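Local coordinates for silicatein alpha (Tethya aurantium, PDB 6ZQ3), which belongs to the papain-like cysteine peptidase family and probably promotes the formation of silica in the spicules of this marine sponge, at residues A[59-64]-A[75-80]; A[143-146]-A[152-155]; A[6-11]-A[39-44]. One frame throughout, in Å; residues are numbered along the deposited sequence.

The three contacts sit in separate regions of one papain-like chain and share no helix or strand. Interaction 2 is buried, interaction 1 partly buried, and interaction 3 lies at the surface. Interactions 1 and 2 fall on opposite sides of the chain's centre, their own centres 31 Å apart, yet both rest on an edge-to-face aromatic pair: one joins a loop to helix 71-80, the other a short helix to the weak strand 152-153. Interactions 2 and 3 reach the same mixed sheet at different strands, nearest atoms about 13 Å apart. At its exposed place, interaction 3 pairs a leucine with a tryptophan and adds a water bridge between lysine and helix backbone.

Interaction 1: A[59-64]-A[75-80]; sequences VPYGNH and FLYVVA
Ala-80 N donates to Leu-76 O at 2.7 Å, a helical bond between residues about one turn apart, both with CB directed at the loop 59-64. Between them Tyr-77 brings its own backbone under the ring of Tyr-61: Tyr-77 CA lies 4.0 Å from the centroid of that ring and only 4° off its normal, a CH-pi contact over the centre of one face. The Tyr-77 ring then turns an edge to the same face, in an offset edge-to-face pair with planes at 77° and Tyr-77 CD1 3.5 Å from Tyr-61 CE1. Ala-80 CB approaches obliquely, 3.6 Å from Tyr-61 CE2, while Leu-76 CG stands more loosely, 4.5 Å from Tyr-61 CD2. With CG anti to its carbonyl carbon (chi1 -59°), Tyr-61 carries its ring across to the helix. Beyond the ring pair, Tyr-77 OH makes a weak hydrogen bond to Asn-53 ND2 of helix 51-57. The loop 59-64, flanked by Cys-57 and Cys-66 with their disulfides to Cys-99 and Cys-23, thus packs against helix 71-80 in the mainly helical domain of the papain fold.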
ATOM      1  N   VAL A  59       1.483  17.445   3.350  1.00 49.06           N
ATOM      2  CA  VAL A  59       2.584  17.956   4.205  1.00 50.34           C
ATOM      3  C   VAL A  59       2.069  18.497   5.540  1.00 51.28           C
ATOM      4  O   VAL A  59       2.692  18.251   6.572  1.00 55.57           O
ATOM      5  CB  VAL A  59       3.475  19.007   3.491  1.00 47.36           C
ATOM      6  CG1 VAL A  59       4.422  19.687   4.468  1.00 48.87           C
ATOM      7  CG2 VAL A  59       4.294  18.322   2.422  1.00 49.07           C
ATOM      8  N   PRO A  60       0.929  19.213   5.524  1.00 51.98           N
ATOM      9  CA  PRO A  60       0.359  19.722   6.762  1.00 50.60           C
ATOM     10  C   PRO A  60      -0.289  18.675   7.653  1.00 55.48           C
ATOM     11  O   PRO A  60      -0.599  18.990   8.815  1.00 54.04           O
ATOM     12  CB  PRO A  60      -0.696  20.721   6.292  1.00 48.62           C
ATOM     13  CG  PRO A  60      -0.310  21.061   4.890  1.00 55.15           C
ATOM     14  CD  PRO A  60       0.230  19.772   4.351  1.00 55.35           C
ATOM     15  N   TYR A  61      -0.490  17.453   7.151  1.00 52.33           N
ATOM     16  CA  TYR A  61      -1.011  16.379   8.014  1.00 49.95           C
ATOM     17  C   TYR A  61       0.133  15.580   8.585  1.00 50.42           C
ATOM     18  O   TYR A  61      -0.086  14.684   9.379  1.00 54.06           O
ATOM     19  CB  TYR A  61      -2.034  15.512   7.286  1.00 45.84           C
ATOM     20  CG  TYR A  61      -3.183  16.346   6.814  1.00 45.28           C
ATOM     21  CD1 TYR A  61      -3.086  17.080   5.641  1.00 48.91           C
ATOM     22  CD2 TYR A  61      -4.349  16.465   7.566  1.00 46.33           C
ATOM     23  CE1 TYR A  61      -4.123  17.887   5.209  1.00 51.34           C
ATOM     24  CE2 TYR A  61      -5.404  17.278   7.140  1.00 48.98           C
ATOM     25  CZ  TYR A  61      -5.281  17.977   5.954  1.00 52.01           C
ATOM     26  OH  TYR A  61      -6.298  18.771   5.487  1.00 58.39           O
ATOM     27  N   GLY A  62       1.359  15.940   8.208  1.00 51.28           N
ATOM     28  CA  GLY A  62       2.544  15.390   8.843  1.00 51.19           C
ATOM     29  C   GLY A  62       3.326  14.412   7.996  1.00 49.94           C
ATOM     30  O   GLY A  62       4.167  13.715   8.522  1.00 53.23           O
ATOM     31  N   ASN A  63       3.051  14.359   6.692  1.00 46.17           N
ATOM     32  CA  ASN A  63       3.914  13.655   5.748  1.00 45.90           C
ATOM     33  C   ASN A  63       5.072  14.571   5.235  1.00 46.98           C
ATOM     34  O   ASN A  63       5.023  15.788   5.411  1.00 43.49           O
ATOM     35  CB  ASN A  63       3.084  13.151   4.566  1.00 43.82           C
ATOM     36  CG  ASN A  63       2.169  11.998   4.939  1.00 44.37           C
ATOM     37  OD1 ASN A  63       2.438  11.266   5.887  1.00 43.96           O
ATOM     38  ND2 ASN A  63       1.078  11.819   4.179  1.00 42.36           N
ATOM     39  N   HIS A  64       6.089  13.969   4.608  1.00 45.34           N
ATOM     40  CA  HIS A  64       7.281  14.679   4.143  1.00 51.49           C
ATOM     41  C   HIS A  64       7.430  14.661   2.607  1.00 49.52           C
ATOM     42  O   HIS A  64       8.499  14.439   2.079  1.00 47.14           O
ATOM     43  CB  HIS A  64       8.538  14.057   4.759  1.00 56.91           C
ATOM     44  CG  HIS A  64       8.479  13.892   6.245  1.00 64.11           C
ATOM     45  ND1 HIS A  64       9.384  14.496   7.093  1.00 70.96           N
ATOM     46  CD2 HIS A  64       7.644  13.176   7.033  1.00 69.56           C
ATOM     47  CE1 HIS A  64       9.102  14.166   8.340  1.00 75.24           C
ATOM     48  NE2 HIS A  64       8.048  13.369   8.332  1.00 75.44           N
ATOM     49  N   PHE A  75      -4.327   8.816   5.029  1.00 48.84           N
ATOM     50  CA  PHE A  75      -5.759   8.583   5.170  1.00 46.54           C
ATOM     51  C   PHE A  75      -6.496   9.788   5.794  1.00 45.83           C
ATOM     52  O   PHE A  75      -7.604  10.128   5.357  1.00 45.54           O
ATOM     53  CB  PHE A  75      -5.992   7.330   5.998  1.00 43.96           C
ATOM     54  CG  PHE A  75      -5.600   6.053   5.312  1.00 46.71           C
ATOM     55  CD1 PHE A  75      -5.830   5.859   3.962  1.00 50.26           C
ATOM     56  CD2 PHE A  75      -5.072   5.008   6.039  1.00 48.34           C
ATOM     57  CE1 PHE A  75      -5.502   4.663   3.345  1.00 52.58           C
ATOM     58  CE2 PHE A  75      -4.754   3.806   5.429  1.00 50.28           C
ATOM     59  CZ  PHE A  75      -4.962   3.635   4.078  1.00 51.64           C
ATOM     60  N   LEU A  76      -5.879  10.409   6.803  1.00 44.55           N
ATOM     61  CA  LEU A  76      -6.374  11.651   7.454  1.00 48.56           C
ATOM     62  C   LEU A  76      -6.544  12.786   6.431  1.00 49.14           C
ATOM     63  O   LEU A  76      -7.599  13.408   6.341  1.00 49.28           O
ATOM     64  CB  LEU A  76      -5.366  12.076   8.527  1.00 53.48           C
ATOM     65  CG  LEU A  76      -5.763  12.835   9.788  1.00 61.30           C
ATOM     66  CD1 LEU A  76      -7.063  12.303  10.392  1.00 66.56           C
ATOM     67  CD2 LEU A  76      -4.621  12.729  10.801  1.00 61.58           C
ATOM     68  N   TYR A  77      -5.504  13.023   5.629  1.00 46.56           N
ATOM     69  CA  TYR A  77      -5.621  13.920   4.499  1.00 45.96           C
ATOM     70  C   TYR A  77      -6.843  13.576   3.628  1.00 44.01           C
ATOM     71  O   TYR A  77      -7.687  14.424   3.385  1.00 42.60           O
ATOM     72  CB  TYR A  77      -4.361  13.895   3.636  1.00 48.78           C
ATOM     73  CG  TYR A  77      -4.586  14.643   2.344  1.00 49.99           C
ATOM     74  CD1 TYR A  77      -4.543  16.027   2.308  1.00 47.22           C
ATOM     75  CD2 TYR A  77      -4.909  13.973   1.178  1.00 48.93           C
ATOM     76  CE1 TYR A  77      -4.772  16.710   1.135  1.00 46.77           C
ATOM     77  CE2 TYR A  77      -5.153  14.658   0.006  1.00 48.51           C
ATOM     78  CZ  TYR A  77      -5.082  16.025  -0.008  1.00 47.12           C
ATOM     79  OH  TYR A  77      -5.305  16.704  -1.181  1.00 49.80           O
ATOM     80  N   VAL A  78      -6.955  12.341   3.155  1.00 45.52           N
ATOM     81  CA  VAL A  78      -8.135  11.996   2.359  1.00 45.93           C
ATOM     82  C   VAL A  78      -9.443  12.331   3.084  1.00 48.79           C
ATOM     83  O   VAL A  78     -10.346  12.877   2.454  1.00 48.26           O
ATOM     84  CB  VAL A  78      -8.165  10.533   1.919  1.00 47.37           C
ATOM     85  CG1 VAL A  78      -9.413  10.256   1.095  1.00 42.39           C
ATOM     86  CG2 VAL A  78      -6.920  10.194   1.085  1.00 51.51           C
ATOM     87  N   VAL A  79      -9.549  11.999   4.382  1.00 51.12           N
ATOM     88  CA  VAL A  79     -10.801  12.194   5.151  1.00 48.42           C
ATOM     89  C   VAL A  79     -11.088  13.709   5.329  1.00 48.12           C
ATOM     90  O   VAL A  79     -12.188  14.179   5.016  1.00 41.21           O
ATOM     91  CB  VAL A  79     -10.747  11.525   6.564  1.00 51.17           C
ATOM     92  CG1 VAL A  79     -12.003  11.852   7.392  1.00 49.91           C
ATOM     93  CG2 VAL A  79     -10.545  10.018   6.489  1.00 52.45           C
ATOM     94  N   ALA A  80     -10.084  14.442   5.823  1.00 43.00           N
ATOM     95  CA  ALA A  80     -10.152  15.892   6.024  1.00 48.10           C
ATOM     96  C   ALA A  80     -10.388  16.643   4.721  1.00 51.85           C
ATOM     97  O   ALA A  80     -11.122  17.625   4.696  1.00 56.68           O
ATOM     98  CB  ALA A  80      -8.863  16.404   6.691  1.00 48.81           C
TER

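Interaction 2: A[143-146]-A[152-155]; sequences NAFR and VYDS
Tyr-153 presents a face to the edge of the Phe-145 ring and its own edge to the backbone of helix 143-146. The aromatic pair is edge-to-face by its geometry: the planes stand at 82° and the centroids are 5.8 Å apart, with Phe-145 CD1 4.3 Å above the plane of the Tyr-153 ring, near the margin of the ring rather than its middle. With chi1 at -173° (CG anti to the backbone N), the Tyr-153 ring spans the gap from strand to helix. There Tyr-153 CE1 comes within 3.4 Å of Phe-145 N and 3.7 Å of Ala-144 CB. The phenol oxygen is also packed against carbon, Tyr-153 OH lying 3.5 Å from Phe-145 CB. This joins helix 143-146 to the strand-rich domain of the papain fold, where Tyr-153 shares backbone hydrogen bonds with Lys-198 of strand 196-200. Phe-145 likewise places CG anti to its N (chi1 -171°), so that one edge of the ring faces Tyr-153 while the ring also meets Trp-187 and Trp-191 and touches Asn-185; Asn-185 and Trp-187 belong to the Asn-Ser-Trp-Gly sequence characteristic of the family. A leucine in place of Tyr-153 would probably leave the Phe-145 edge without an aromatic face and open a gap beside Ala-144 CB. On its other contacts the Tyr-153 side chain touches Ser-142 and Cys-207, the latter disulfide-linked to Cys-158. Next to Cys-207, the Gln-206 amide is held at both ends: its NE2 donates to Asp-154 OD1, and its OE1 accepts from Ser-155 N.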
ATOM      1  N   ASN A 143      19.735  -6.402   1.380  1.00 57.40           N
ATOM      2  CA  ASN A 143      20.100  -6.406  -0.007  1.00 54.80           C
ATOM      3  C   ASN A 143      19.263  -7.449  -0.750  1.00 50.23           C
ATOM      4  O   ASN A 143      19.072  -7.382  -1.970  1.00 43.77           O
ATOM      5  CB  ASN A 143      21.580  -6.717  -0.095  1.00 62.63           C
ATOM      6  CG  ASN A 143      22.216  -6.192  -1.357  1.00 70.89           C
ATOM      7  OD1 ASN A 143      21.881  -5.107  -1.816  1.00 74.00           O
ATOM      8  ND2 ASN A 143      23.168  -6.955  -1.913  1.00 73.84           N
ATOM      9  N   ALA A 144      18.752  -8.413   0.005  1.00 48.37           N
ATOM     10  CA  ALA A 144      17.956  -9.489  -0.565  1.00 52.37           C
ATOM     11  C   ALA A 144      16.607  -8.966  -1.011  1.00 53.14           C
ATOM     12  O   ALA A 144      16.090  -9.362  -2.078  1.00 51.04           O
ATOM     13  CB  ALA A 144      17.791 -10.623   0.446  1.00 53.79           C
ATOM     14  N   PHE A 145      16.036  -8.092  -0.178  1.00 50.09           N
ATOM     15  CA  PHE A 145      14.829  -7.362  -0.545  1.00 47.36           C
ATOM     16  C   PHE A 145      15.083  -6.354  -1.665  1.00 42.48           C
ATOM     17  O   PHE A 145      14.385  -6.313  -2.681  1.00 40.83           O
ATOM     18  CB  PHE A 145      14.263  -6.602   0.660  1.00 50.98           C
ATOM     19  CG  PHE A 145      12.912  -6.010   0.379  1.00 50.29           C
ATOM     20  CD1 PHE A 145      11.770  -6.787   0.521  1.00 44.83           C
ATOM     21  CD2 PHE A 145      12.793  -4.708  -0.120  1.00 46.48           C
ATOM     22  CE1 PHE A 145      10.547  -6.270   0.217  1.00 45.23           C
ATOM     23  CE2 PHE A 145      11.564  -4.195  -0.420  1.00 42.43           C
ATOM     24  CZ  PHE A 145      10.446  -4.971  -0.252  1.00 44.79           C
ATOM     25  N   ARG A 146      16.079  -5.519  -1.458  1.00 39.71           N
ATOM     26  CA  ARG A 146      16.437  -4.519  -2.440  1.00 44.92           C
ATOM     27  C   ARG A 146      16.602  -5.147  -3.803  1.00 45.63           C
ATOM     28  O   ARG A 146      16.169  -4.590  -4.787  1.00 47.65           O
ATOM     29  CB  ARG A 146      17.719  -3.837  -1.978  1.00 53.15           C
ATOM     30  CG  ARG A 146      18.136  -2.593  -2.745  1.00 62.10           C
ATOM     31  CD  ARG A 146      19.349  -2.886  -3.602  1.00 72.64           C
ATOM     32  NE  ARG A 146      20.315  -1.790  -3.725  1.00 80.55           N
ATOM     33  CZ  ARG A 146      20.099  -0.650  -4.373  1.00 84.57           C
ATOM     34  NH1 ARG A 146      18.917  -0.389  -4.916  1.00 89.52           N
ATOM     35  NH2 ARG A 146      21.068   0.250  -4.448  1.00 83.09           N
ATOM     36  N   VAL A 152       9.936 -17.188  -2.315  1.00 56.35           N
ATOM     37  CA  VAL A 152       9.436 -16.677  -1.028  1.00 58.78           C
ATOM     38  C   VAL A 152      10.584 -16.060  -0.235  1.00 53.43           C
ATOM     39  O   VAL A 152      11.551 -16.725   0.096  1.00 57.39           O
ATOM     40  CB  VAL A 152       8.739 -17.782  -0.181  1.00 65.33           C
ATOM     41  CG1 VAL A 152       8.487 -17.322   1.251  1.00 65.18           C
ATOM     42  CG2 VAL A 152       7.416 -18.207  -0.816  1.00 67.33           C
ATOM     43  N   TYR A 153      10.452 -14.778   0.062  1.00 55.42           N
ATOM     44  CA  TYR A 153      11.415 -14.054   0.865  1.00 55.37           C
ATOM     45  C   TYR A 153      11.264 -14.531   2.293  1.00 58.73           C
ATOM     46  O   TYR A 153      10.160 -14.533   2.859  1.00 63.60           O
ATOM     47  CB  TYR A 153      11.123 -12.569   0.760  1.00 54.05           C
ATOM     48  CG  TYR A 153      12.123 -11.657   1.404  1.00 53.65           C
ATOM     49  CD1 TYR A 153      13.302 -11.343   0.761  1.00 55.65           C
ATOM     50  CD2 TYR A 153      11.863 -11.049   2.645  1.00 53.16           C
ATOM     51  CE1 TYR A 153      14.222 -10.483   1.332  1.00 54.81           C
ATOM     52  CE2 TYR A 153      12.780 -10.182   3.220  1.00 49.23           C
ATOM     53  CZ  TYR A 153      13.951  -9.900   2.548  1.00 51.31           C
ATOM     54  OH  TYR A 153      14.876  -9.045   3.095  1.00 58.07           O
ATOM     55  N   ASP A 154      12.377 -14.953   2.870  1.00 59.38           N
ATOM     56  CA  ASP A 154      12.373 -15.605   4.169  1.00 59.03           C
ATOM     57  C   ASP A 154      13.708 -15.267   4.792  1.00 62.01           C
ATOM     58  O   ASP A 154      14.665 -16.021   4.677  1.00 71.90           O
ATOM     59  CB  ASP A 154      12.204 -17.108   3.967  1.00 62.32           C
ATOM     60  CG  ASP A 154      11.756 -17.838   5.220  1.00 61.34           C
ATOM     61  OD1 ASP A 154      11.834 -17.305   6.352  1.00 57.75           O
ATOM     62  OD2 ASP A 154      11.317 -18.982   5.044  1.00 67.18           O
ATOM     63  N   SER A 155      13.762 -14.089   5.400  1.00 64.94           N
ATOM     64  CA  SER A 155      15.001 -13.460   5.809  1.00 67.55           C
ATOM     65  C   SER A 155      15.267 -13.733   7.288  1.00 67.37           C
ATOM     66  O   SER A 155      14.373 -13.655   8.129  1.00 65.30           O
ATOM     67  CB  SER A 155      14.925 -11.947   5.543  1.00 72.76           C
ATOM     68  OG  SER A 155      16.087 -11.240   5.970  1.00 73.69           O
TER

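Interaction 3: A[6-11]-A[39-44]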
ATOM      1  N   VAL A   6      -6.146 -16.212  -1.452  1.00 67.55           N
ATOM      2  CA  VAL A   6      -6.840 -15.175  -2.208  1.00 63.37           C
ATOM      3  C   VAL A   6      -5.832 -14.418  -3.057  1.00 57.66           C
ATOM      4  O   VAL A   6      -4.651 -14.407  -2.769  1.00 53.51           O
ATOM      5  CB  VAL A   6      -7.580 -14.132  -1.322  1.00 66.93           C
ATOM      6  CG1 VAL A   6      -8.871 -13.677  -2.001  1.00 65.06           C
ATOM      7  CG2 VAL A   6      -7.905 -14.692   0.044  1.00 71.78           C
ATOM      8  N   ASP A   7      -6.330 -13.796  -4.116  1.00 55.95           N
ATOM      9  CA  ASP A   7      -5.634 -12.736  -4.806  1.00 50.36           C
ATOM     10  C   ASP A   7      -6.732 -11.819  -5.306  1.00 49.33           C
ATOM     11  O   ASP A   7      -7.626 -12.270  -6.039  1.00 48.27           O
ATOM     12  CB  ASP A   7      -4.832 -13.319  -5.957  1.00 51.78           C
ATOM     13  CG  ASP A   7      -4.199 -12.261  -6.833  1.00 50.98           C
ATOM     14  OD1 ASP A   7      -4.567 -11.074  -6.747  1.00 54.12           O
ATOM     15  OD2 ASP A   7      -3.325 -12.625  -7.631  1.00 55.77           O
ATOM     16  N   TRP A   8      -6.685 -10.544  -4.920  1.00 48.14           N
ATOM     17  CA  TRP A   8      -7.814  -9.639  -5.175  1.00 48.27           C
ATOM     18  C   TRP A   8      -7.936  -9.187  -6.631  1.00 52.30           C
ATOM     19  O   TRP A   8      -8.913  -8.514  -6.992  1.00 47.38           O
ATOM     20  CB  TRP A   8      -7.768  -8.437  -4.240  1.00 52.85           C
ATOM     21  CG  TRP A   8      -8.305  -8.767  -2.907  1.00 52.76           C
ATOM     22  CD1 TRP A   8      -7.616  -8.867  -1.741  1.00 51.49           C
ATOM     23  CD2 TRP A   8      -9.660  -9.088  -2.604  1.00 54.65           C
ATOM     24  NE1 TRP A   8      -8.462  -9.223  -0.726  1.00 49.30           N
ATOM     25  CE2 TRP A   8      -9.724  -9.364  -1.233  1.00 49.36           C
ATOM     26  CE3 TRP A   8     -10.832  -9.155  -3.365  1.00 54.91           C
ATOM     27  CZ2 TRP A   8     -10.911  -9.709  -0.601  1.00 53.46           C
ATOM     28  CZ3 TRP A   8     -12.013  -9.488  -2.734  1.00 54.45           C
ATOM     29  CH2 TRP A   8     -12.045  -9.766  -1.365  1.00 52.97           C
ATOM     30  N   ARG A   9      -6.976  -9.570  -7.481  1.00 51.54           N
ATOM     31  CA  ARG A   9      -7.194  -9.442  -8.918  1.00 51.00           C
ATOM     32  C   ARG A   9      -8.326 -10.346  -9.385  1.00 51.98           C
ATOM     33  O   ARG A   9      -8.910 -10.121 -10.445  1.00 57.46           O
ATOM     34  CB  ARG A   9      -5.950  -9.769  -9.694  1.00 51.18           C
ATOM     35  CG  ARG A   9      -4.889  -8.711  -9.567  1.00 52.50           C
ATOM     36  CD  ARG A   9      -3.630  -9.155 -10.277  1.00 53.47           C
ATOM     37  NE  ARG A   9      -3.079 -10.365  -9.666  1.00 55.56           N
ATOM     38  CZ  ARG A   9      -1.893 -10.878  -9.966  1.00 57.47           C
ATOM     39  NH1 ARG A   9      -1.122 -10.294 -10.886  1.00 58.40           N
ATOM     40  NH2 ARG A   9      -1.473 -11.972  -9.334  1.00 54.64           N
ATOM     41  N   THR A  10      -8.633 -11.367  -8.601  1.00 50.06           N
ATOM     42  CA  THR A  10      -9.775 -12.222  -8.882  1.00 53.00           C
ATOM     43  C   THR A  10     -11.100 -11.456  -8.844  1.00 59.05           C
ATOM     44  O   THR A  10     -12.060 -11.841  -9.512  1.00 62.01           O
ATOM     45  CB  THR A  10      -9.803 -13.374  -7.877  1.00 51.26           C
ATOM     46  OG1 THR A  10      -8.690 -14.221  -8.158  1.00 60.82           O
ATOM     47  CG2 THR A  10     -11.023 -14.178  -8.026  1.00 56.05           C
ATOM     48  N   LYS A  11     -11.140 -10.378  -8.058  1.00 58.76           N
ATOM     49  CA  LYS A  11     -12.305  -9.518  -7.953  1.00 58.14           C
ATOM     50  C   LYS A  11     -12.132  -8.175  -8.680  1.00 54.81           C
ATOM     51  O   LYS A  11     -12.922  -7.247  -8.482  1.00 46.72           O
ATOM     52  CB  LYS A  11     -12.634  -9.310  -6.477  1.00 59.68           C
ATOM     53  CG  LYS A  11     -13.879 -10.061  -6.031  1.00 65.23           C
ATOM     54  CD  LYS A  11     -15.116  -9.392  -6.604  1.00 72.05           C
ATOM     55  CE  LYS A  11     -16.387  -9.818  -5.890  1.00 77.04           C
ATOM     56  NZ  LYS A  11     -17.449  -8.788  -6.101  1.00 79.94           N
ATOM     57  N   ASN A  39     -12.453   0.625  -2.866  1.00 45.62           N
ATOM     58  CA  ASN A  39     -13.321   1.364  -3.734  1.00 44.67           C
ATOM     59  C   ASN A  39     -13.809   0.522  -4.905  1.00 43.80           C
ATOM     60  O   ASN A  39     -14.964   0.565  -5.259  1.00 44.51           O
ATOM     61  CB  ASN A  39     -12.572   2.593  -4.258  1.00 51.17           C
ATOM     62  CG  ASN A  39     -13.405   3.401  -5.220  1.00 57.73           C
ATOM     63  OD1 ASN A  39     -14.368   4.058  -4.813  1.00 62.00           O
ATOM     64  ND2 ASN A  39     -13.075   3.324  -6.509  1.00 59.64           N
ATOM     65  N   ALA A  40     -12.902  -0.233  -5.506  1.00 42.54           N
ATOM     66  CA  ALA A  40     -13.206  -1.076  -6.628  1.00 42.17           C
ATOM     67  C   ALA A  40     -14.189  -2.213  -6.278  1.00 44.21           C
ATOM     68  O   ALA A  40     -15.061  -2.559  -7.065  1.00 45.28           O
ATOM     69  CB  ALA A  40     -11.913  -1.650  -7.164  1.00 42.00           C
ATOM     70  N   LEU A  41     -13.993  -2.797  -5.109  1.00 43.95           N
ATOM     71  CA  LEU A  41     -14.894  -3.777  -4.507  1.00 45.93           C
ATOM     72  C   LEU A  41     -16.297  -3.245  -4.247  1.00 52.53           C
ATOM     73  O   LEU A  41     -17.274  -3.889  -4.597  1.00 63.98           O
ATOM     74  CB  LEU A  41     -14.318  -4.210  -3.145  1.00 44.74           C
ATOM     75  CG  LEU A  41     -13.590  -5.522  -2.959  1.00 42.51           C
ATOM     76  CD1 LEU A  41     -13.038  -6.055  -4.253  1.00 41.30           C
ATOM     77  CD2 LEU A  41     -12.519  -5.327  -1.896  1.00 45.20           C
ATOM     78  N   ALA A  42     -16.383  -2.097  -3.580  1.00 53.17           N
ATOM     79  CA  ALA A  42     -17.659  -1.470  -3.268  1.00 58.82           C
ATOM     80  C   ALA A  42     -18.381  -0.980  -4.515  1.00 61.40           C
ATOM     81  O   ALA A  42     -19.516  -1.363  -4.767  1.00 66.01           O
ATOM     82  CB  ALA A  42     -17.443  -0.298  -2.317  1.00 60.66           C
ATOM     83  N   THR A  43     -17.711  -0.126  -5.283  1.00 60.69           N
ATOM     84  CA  THR A  43     -18.308   0.493  -6.459  1.00 58.85           C
ATOM     85  C   THR A  43     -18.414  -0.473  -7.631  1.00 57.93           C
ATOM     86  O   THR A  43     -19.199  -0.241  -8.534  1.00 63.38           O
ATOM     87  CB  THR A  43     -17.521   1.751  -6.948  1.00 62.66           C
ATOM     88  OG1 THR A  43     -16.233   1.372  -7.434  1.00 66.32           O
ATOM     89  CG2 THR A  43     -17.342   2.806  -5.838  1.00 63.84           C
ATOM     90  N   GLY A  44     -17.612  -1.534  -7.637  1.00 61.47           N
ATOM     91  CA  GLY A  44     -17.556  -2.469  -8.768  1.00 61.24           C
ATOM     92  C   GLY A  44     -16.693  -2.026  -9.946  1.00 67.55           C
ATOM     93  O   GLY A  44     -16.598  -2.740 -10.949  1.00 69.73           O
TER
HETATM   94  O   HOH W   1     -17.845  -6.121  -5.653  1.00 63.08           O
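The indole of Trp-8 has Leu-41 CD2 over one face, 4.3 Å above the plane and displaced from the ring centre, and Lys-11 CB at its edge, in plane. The other branch of the leucine makes the closer touch, with Leu-41 CD1 3.9 Å from Trp-8 CZ3. In the papain fold this is where the N-terminal chain, paired with the mixed sheet, meets the C-terminal end of the long helix 26-43: Trp-8 shares a backbone hydrogen bond with Thr-170 of strand 165-173, whereas Leu-41 sits in the helix's last turn. Trp-8 NE1 donates to Val-128 O, on helix 121-130, which ties down the polar side of the indole.

Lys-11 adds two kinds of contact. Its CB lies 4.0 Å from Leu-41 CD1, and its side chain, bent at chi2 (-72°), takes the amine to a water that accepts from Lys-11 NZ at 2.7 Å and donates to Leu-41 O, so the polar link between the segments is indirect. The turn bearing Trp-8 is braced by Asp-7. Asp-7 OD1 accepts from Arg-9 N at 2.9 Å in an Asx turn, and Asp-7 OD2 uses its syn lone pair for Arg-9 NH2 at 2.6 Å, a salt bridge in which the oxygen sits within 1° of the guanidinium plane. On the helix side Asn-39 O takes two donors from opposite faces of its carbonyl plane, the backbone Thr-43 N and the hydroxyl Thr-43 OG1, the latter at 2.6 Å.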